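Local coordinates for uncharacterized protein AF_0924 (Archaeoglobus fulgidus, PDB 3DT5) that is of unknown function but is probably membrane-bound, with a largely helical C-terminal domain that holds a calcium ion in the crystal, at residues Asp21-Glu24 with Lys25-Pro29; Glu46-Thr49 with Ile50-Cys53; Glu107-Lys110 with Glu111-Leu115. All coordinates share one frame; numbering follows the deposited sequence.

Contact 1. Residues Asp21-Glu24 with Lys25-Pro29; sequences DRLE and KFYIP. With EDO (1,2-ethanediol), chain C.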
# COMPACT_ATOMS: atom_id res chain seq x y z
N ASP A 21 4.74 4.97 -13.45
CA ASP A 21 4.55 3.51 -13.28
C ASP A 21 4.68 3.09 -11.80
O ASP A 21 3.93 2.24 -11.35
CB ASP A 21 5.53 2.66 -14.10
CG ASP A 21 5.26 2.70 -15.59
OD1 ASP A 21 4.18 3.17 -16.00
OD2 ASP A 21 6.15 2.26 -16.36
N ARG A 22 5.62 3.68 -11.07
CA ARG A 22 5.74 3.38 -9.65
C ARG A 22 4.42 3.78 -8.94
O ARG A 22 3.89 2.98 -8.15
CB ARG A 22 6.96 4.09 -9.02
CG ARG A 22 8.31 3.69 -9.61
CD ARG A 22 9.41 4.43 -8.78
NE ARG A 22 9.60 3.77 -7.48
CZ ARG A 22 10.16 4.33 -6.40
NH1 ARG A 22 10.71 5.54 -6.43
NH2 ARG A 22 10.24 3.62 -5.29
N LEU A 23 3.95 5.01 -9.14
CA LEU A 23 2.71 5.47 -8.53
C LEU A 23 1.52 4.62 -8.93
O LEU A 23 0.71 4.19 -8.08
CB LEU A 23 2.42 6.94 -8.87
CG LEU A 23 3.48 7.92 -8.34
CD1 LEU A 23 3.23 9.31 -8.95
CD2 LEU A 23 3.45 7.99 -6.80
N GLU A 24 1.37 4.36 -10.23
CA GLU A 24 0.17 3.73 -10.72
C GLU A 24 0.16 2.22 -10.52
O GLU A 24 -0.90 1.64 -10.40
CB GLU A 24 -0.07 4.02 -12.20
CG GLU A 24 -0.45 5.48 -12.47
CD GLU A 24 -0.54 5.79 -13.97
OE1 GLU A 24 -0.44 4.84 -14.81
OE2 GLU A 24 -0.74 6.98 -14.32
N LYS A 25 1.32 1.59 -10.51
CA LYS A 25 1.33 0.11 -10.48
C LYS A 25 1.64 -0.39 -9.07
O LYS A 25 1.47 -1.57 -8.79
CB LYS A 25 2.32 -0.49 -11.51
CG LYS A 25 1.96 -0.19 -13.01
CD LYS A 25 3.06 -0.75 -13.90
CE LYS A 25 2.77 -0.52 -15.34
NZ LYS A 25 3.23 -1.70 -16.16
N PHE A 26 2.15 0.48 -8.21
CA PHE A 26 2.56 0.04 -6.89
C PHE A 26 1.91 0.87 -5.78
O PHE A 26 1.07 0.35 -5.06
CB PHE A 26 4.11 0.02 -6.73
CG PHE A 26 4.54 -0.53 -5.38
CD1 PHE A 26 4.71 -1.91 -5.18
CD2 PHE A 26 4.67 0.33 -4.31
CE1 PHE A 26 5.05 -2.45 -3.93
CE2 PHE A 26 5.01 -0.19 -3.01
CZ PHE A 26 5.19 -1.57 -2.84
N TYR A 27 2.27 2.15 -5.68
CA TYR A 27 1.86 2.94 -4.50
C TYR A 27 0.34 3.09 -4.42
O TYR A 27 -0.26 2.80 -3.41
CB TYR A 27 2.54 4.31 -4.50
CG TYR A 27 4.00 4.16 -4.18
CD1 TYR A 27 4.41 3.89 -2.86
CD2 TYR A 27 4.95 4.14 -5.19
CE1 TYR A 27 5.78 3.67 -2.57
CE2 TYR A 27 6.31 3.91 -4.92
CZ TYR A 27 6.71 3.69 -3.60
OH TYR A 27 8.02 3.46 -3.28
N ILE A 28 -0.26 3.58 -5.49
CA ILE A 28 -1.71 3.84 -5.47
C ILE A 28 -2.54 2.55 -5.25
O ILE A 28 -3.40 2.53 -4.37
CB ILE A 28 -2.16 4.65 -6.71
CG1 ILE A 28 -1.51 6.05 -6.65
CG2 ILE A 28 -3.75 4.73 -6.80
CD1 ILE A 28 -1.56 6.85 -7.93
N PRO A 29 -2.29 1.47 -6.04
CA PRO A 29 -3.10 0.28 -5.74
C PRO A 29 -2.91 -0.27 -4.34
O PRO A 29 -3.88 -0.72 -3.74
CB PRO A 29 -2.69 -0.76 -6.80
CG PRO A 29 -1.65 -0.13 -7.61
CD PRO A 29 -1.44 1.30 -7.22
C1 EDO C . 10.66 7.44 -2.54
O1 EDO C . 11.74 7.76 -1.66
C2 EDO C . 10.59 5.91 -2.61
O2 EDO C . 11.56 5.50 -3.54
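Arg22 and Tyr27, five residues apart on helix 16-35, run side by side in the same direction. NH2 of Arg22 lies at the edge of the phenol ring, in its plane, while CE2 of Tyr27 stands over one face of the guanidinium; the two planes are turned 73° apart. NH2 of Arg22 comes within 3.0 Å of OH of Tyr27, but the angle is too poor for a hydrogen bond; that hydroxyl bonds instead to Glu104 of helix 88-116 and to the backbone N of Gly59. The arginine chain is extended to CD and then bends about CG-CD (chi3 76°), which carries NE to its partner, the carbonyl O of Leu57, while NH1 and NH2 together grip O2 of an ethanediol, NH2 at 2.9 Å from O2. This O2 lies at the guanidinium edge, in its plane; the diol probably comes from the crystallisation liquor. The spacing of five reflects a pi-type turn, a local widening of the helix. Here N of Tyr27 donates to O of Arg22 (3.1 Å) and N of Ile28 to O of Leu23 (2.8 Å), both in the carbonyl plane, whereas the ordinary i to i+4 bond from N of Phe26 to O of Arg22 is weak. Pro29 follows with no N-H to give, and its CD rests 3.2 Å from O of Glu24, so the helix kinks. Phe26 has CG anti to its own N (chi1 -176°), whereas CG of Tyr27 stands beside its backbone N, and CD2 of Phe26 lies over the centre of one face of the tyrosine ring, 3.7 Å above its plane. CB of Leu23 meets CD1 of Ile28 at 4.1 Å. Lys25 lies alongside Asp21 but meets the carboxylate only through CE; NZ stays 4.9 Å from OD2 of Asp21, too far for a salt bridge.

Contact 2. Residues Glu46-Thr49 with Ile50-Cys53; sequences EIET and IITC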
# COMPACT_ATOMS: atom_id res chain seq x y z
N GLU A 46 -4.41 -9.76 -5.57
CA GLU A 46 -3.78 -8.52 -6.05
C GLU A 46 -2.76 -7.94 -5.06
O GLU A 46 -1.70 -7.50 -5.47
CB GLU A 46 -4.81 -7.45 -6.42
CG GLU A 46 -5.69 -7.83 -7.61
CD GLU A 46 -6.95 -6.96 -7.69
OE1 GLU A 46 -7.11 -6.05 -6.82
OE2 GLU A 46 -7.77 -7.19 -8.60
N ILE A 47 -3.07 -7.95 -3.76
CA ILE A 47 -2.11 -7.57 -2.76
C ILE A 47 -0.90 -8.52 -2.79
O ILE A 47 0.24 -8.07 -2.75
CB ILE A 47 -2.74 -7.53 -1.32
CG1 ILE A 47 -3.84 -6.43 -1.25
CG2 ILE A 47 -1.67 -7.30 -0.21
CD1 ILE A 47 -4.67 -6.55 -0.03
N GLU A 48 -1.14 -9.84 -2.81
CA GLU A 48 -0.01 -10.77 -2.89
C GLU A 48 0.89 -10.46 -4.06
O GLU A 48 2.13 -10.49 -3.93
CB GLU A 48 -0.51 -12.23 -3.08
CG GLU A 48 -0.98 -12.83 -1.84
CD GLU A 48 0.17 -13.22 -0.94
OE1 GLU A 48 1.20 -13.74 -1.44
OE2 GLU A 48 0.03 -13.00 0.26
N THR A 49 0.28 -10.19 -5.21
CA THR A 49 1.00 -9.82 -6.40
C THR A 49 1.80 -8.54 -6.25
O THR A 49 3.00 -8.50 -6.62
CB THR A 49 0.04 -9.67 -7.59
OG1 THR A 49 -0.49 -10.97 -7.84
CG2 THR A 49 0.80 -9.20 -8.88
N ILE A 50 1.18 -7.52 -5.68
CA ILE A 50 1.93 -6.25 -5.43
C ILE A 50 3.18 -6.46 -4.56
O ILE A 50 4.25 -5.90 -4.84
CB ILE A 50 1.01 -5.13 -4.85
CG1 ILE A 50 0.01 -4.70 -5.92
CG2 ILE A 50 1.83 -3.93 -4.37
CD1 ILE A 50 -1.19 -3.89 -5.33
N ILE A 51 3.04 -7.25 -3.50
CA ILE A 51 4.11 -7.35 -2.52
C ILE A 51 5.12 -8.42 -2.90
O ILE A 51 6.11 -8.63 -2.18
CB ILE A 51 3.57 -7.48 -1.07
CG1 ILE A 51 3.00 -8.92 -0.86
CG2 ILE A 51 2.60 -6.28 -0.78
CD1 ILE A 51 2.31 -9.20 0.53
N THR A 52 4.93 -9.05 -4.06
CA THR A 52 5.93 -10.00 -4.57
C THR A 52 6.41 -9.48 -5.92
O THR A 52 7.51 -8.91 -6.04
CB THR A 52 5.40 -11.45 -4.65
OG1 THR A 52 4.15 -11.48 -5.37
CG2 THR A 52 5.16 -12.01 -3.24
N CYS A 53 5.56 -9.65 -6.89
CA CYS A 53 5.82 -9.31 -8.28
C CYS A 53 6.08 -7.81 -8.53
O CYS A 53 6.70 -7.46 -9.53
CB CYS A 53 4.60 -9.75 -9.08
SG CYS A 53 4.63 -9.22 -10.75
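Ile50 rests its side chain on the preceding turn of helix 43-52: its N donates to O of Glu46 (2.9 Å), and CG1, placed beside the backbone N, packs against the same oxygen at 3.3 Å. Its branches also meet Phe26 and Pro29, joining this helix to helix 16-35. Ile51 follows, its N bonded to O of Ile47 at 3.0 Å, nearly along the C=O axis. With CG1 between N and the carbonyl carbon (chi1 74°), this side chain sits over the oxygen of Ile47, and its CG2 reaches CG2 of Ile47 at 4.4 Å; Leu66 and Phe70 touch this isoleucine. At Thr52 the hydroxyl turns back on the helix. A chi1 of 52° brings OG1 to O of Glu48 at 2.7 Å, the donor tilted 30° from the carbonyl plane, while its N bonds to O of Thr49 from above that carbonyl's plane (3.3 Å), an i to i+3 link. CB of Cys53, a residue with two conformers, lies near CG2 of Thr49 in one of them. The carboxylate of Glu48 is engaged elsewhere: OE2 accepts from the backbone N atoms of Phe70 and Lys71, the latter a calcium-site residue. Isoleucines thus face the neighbouring helix and loops, while O of Glu48 gains a side-chain donor, and Thr52 is held to the preceding turn by its hydroxyl as well as by its backbone.

Contact 3. Residues Glu107-Lys110 with Glu111-Leu115; sequences EVLK and EYYTL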
# COMPACT_ATOMS: atom_id res chain seq x y z
N GLU A 107 6.80 11.11 -0.95
CA GLU A 107 8.08 11.53 -1.54
C GLU A 107 8.06 11.29 -3.05
O GLU A 107 8.50 12.11 -3.83
CB GLU A 107 9.27 10.81 -0.88
CG GLU A 107 10.57 11.14 -1.66
CD GLU A 107 11.84 10.85 -0.87
OE1 GLU A 107 12.91 10.74 -1.51
OE2 GLU A 107 11.76 10.74 0.37
N VAL A 108 7.54 10.15 -3.49
CA VAL A 108 7.49 9.88 -4.94
C VAL A 108 6.57 10.90 -5.62
O VAL A 108 6.87 11.41 -6.72
CB VAL A 108 7.06 8.39 -5.26
CG1 VAL A 108 6.96 8.16 -6.79
CG2 VAL A 108 8.10 7.42 -4.69
N LEU A 109 5.46 11.23 -4.98
CA LEU A 109 4.60 12.31 -5.53
C LEU A 109 5.41 13.63 -5.68
O LEU A 109 5.34 14.28 -6.74
CB LEU A 109 3.42 12.59 -4.60
CG LEU A 109 2.14 11.85 -4.85
CD1 LEU A 109 1.10 12.49 -3.95
CD2 LEU A 109 1.77 11.99 -6.34
N LYS A 110 6.14 14.02 -4.62
CA LYS A 110 6.99 15.26 -4.65
C LYS A 110 8.00 15.20 -5.80
O LYS A 110 8.19 16.16 -6.54
CB LYS A 110 7.73 15.54 -3.33
CG LYS A 110 6.86 15.73 -2.07
CD LYS A 110 7.68 16.21 -0.81
CE LYS A 110 7.33 15.42 0.53
NZ LYS A 110 8.32 14.24 0.93
N GLU A 111 8.64 14.03 -5.95
CA GLU A 111 9.59 13.81 -7.04
C GLU A 111 8.95 13.91 -8.43
O GLU A 111 9.56 14.43 -9.39
CB GLU A 111 10.27 12.45 -6.83
CG GLU A 111 11.10 12.47 -5.53
CD GLU A 111 11.78 11.14 -5.23
OE1 GLU A 111 11.16 10.07 -5.49
OE2 GLU A 111 12.89 11.17 -4.70
N TYR A 112 7.73 13.40 -8.54
CA TYR A 112 6.98 13.51 -9.77
C TYR A 112 6.75 14.99 -10.15
O TYR A 112 6.95 15.38 -11.30
CB TYR A 112 5.62 12.79 -9.65
CG TYR A 112 4.84 12.96 -10.94
CD1 TYR A 112 5.12 12.16 -12.04
CD2 TYR A 112 3.90 13.98 -11.08
CE1 TYR A 112 4.45 12.32 -13.24
CE2 TYR A 112 3.21 14.17 -12.30
CZ TYR A 112 3.51 13.32 -13.37
OH TYR A 112 2.88 13.45 -14.58
N TYR A 113 6.32 15.79 -9.17
CA TYR A 113 6.06 17.21 -9.40
C TYR A 113 7.34 18.02 -9.60
O TYR A 113 7.34 18.99 -10.34
CB TYR A 113 5.24 17.80 -8.25
CG TYR A 113 3.88 17.17 -8.04
CD1 TYR A 113 3.03 16.91 -9.12
CD2 TYR A 113 3.42 16.87 -6.75
CE1 TYR A 113 1.75 16.33 -8.91
CE2 TYR A 113 2.17 16.31 -6.53
CZ TYR A 113 1.34 16.04 -7.61
OH TYR A 113 0.09 15.48 -7.37
N THR A 114 8.43 17.63 -8.93
CA THR A 114 9.74 18.26 -9.13
C THR A 114 10.15 18.11 -10.57
O THR A 114 10.66 19.05 -11.18
CB THR A 114 10.80 17.60 -8.23
OG1 THR A 114 10.43 17.81 -6.88
CG2 THR A 114 12.23 18.18 -8.47
N LEU A 115 9.94 16.90 -11.09
CA LEU A 115 10.30 16.56 -12.45
C LEU A 115 9.32 17.18 -13.45
O LEU A 115 9.75 17.75 -14.46
CB LEU A 115 10.38 15.03 -12.63
CG LEU A 115 10.83 14.49 -13.99
CD1 LEU A 115 12.28 14.89 -14.29
CD2 LEU A 115 10.66 12.95 -14.08
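Residues 107-115 keep regular alpha-helical geometry, with i to i+4 bonds from N of Glu111 to O of Glu107 (2.9 Å), N of Tyr112 to O of Val108 (2.8 Å) and N of Tyr113 to O of Leu109 (3.0 Å). They form the last turns of helix 88-116, the longest helix of the domain, which packs along helix 16-35. On one face, Leu109 and Tyr113 lie side by side, pointing the same way. CD2 of Leu109 is 4.3 Å from CZ of Tyr113, and Leu122, Pro123, Thr118 and Ile120 of the following loop meet this pair. Tyr112 has CG anti to its backbone N (chi1 178°), a different setting from that of Tyr113, and sends its hydroxyl to Glu20 of helix 16-35; CD1 of Tyr113 lies at the edge of the Tyr112 ring, in plane. Val108 packs on Ile19, Arg22 and Leu23 of helix 16-35 and is the buried residue of the group. Elsewhere on the helix, Glu107 and Glu111 cross with their carboxylate planes 88° apart, bringing OE1 of Glu107 to 3.2 Å from OE2 of Glu111. Two like charges so close would be expected to raise the proton affinity of one of them. The O atom of Lys110 accepts two bonds from Thr114: its N at 2.8 Å, and its OG1 at 2.8 Å from above the carbonyl plane.

How the contacts relate
Contacts 1 and 2 are partly buried, whereas contact 3 lies at the surface, about 18 Å from the chain centre to its own. Helix 16-35 is the shared element: contact 1 touches contact 2 through Phe26 and Pro29 on Ile50, and contact 3 through Leu23, Arg22 and Tyr27 on Val108. Contacts 2 and 3 are not in touch, their nearest atoms about 13 Å apart. Only contact 1 carries a pi-type turn and a kink. Contact 3 keeps the i to i+4 pattern throughout, and contact 2 adds an i to i+3 bond; in both a threonine hydroxyl bonds back to a carbonyl four residues earlier. Close carboxylates mark contact 3 alone.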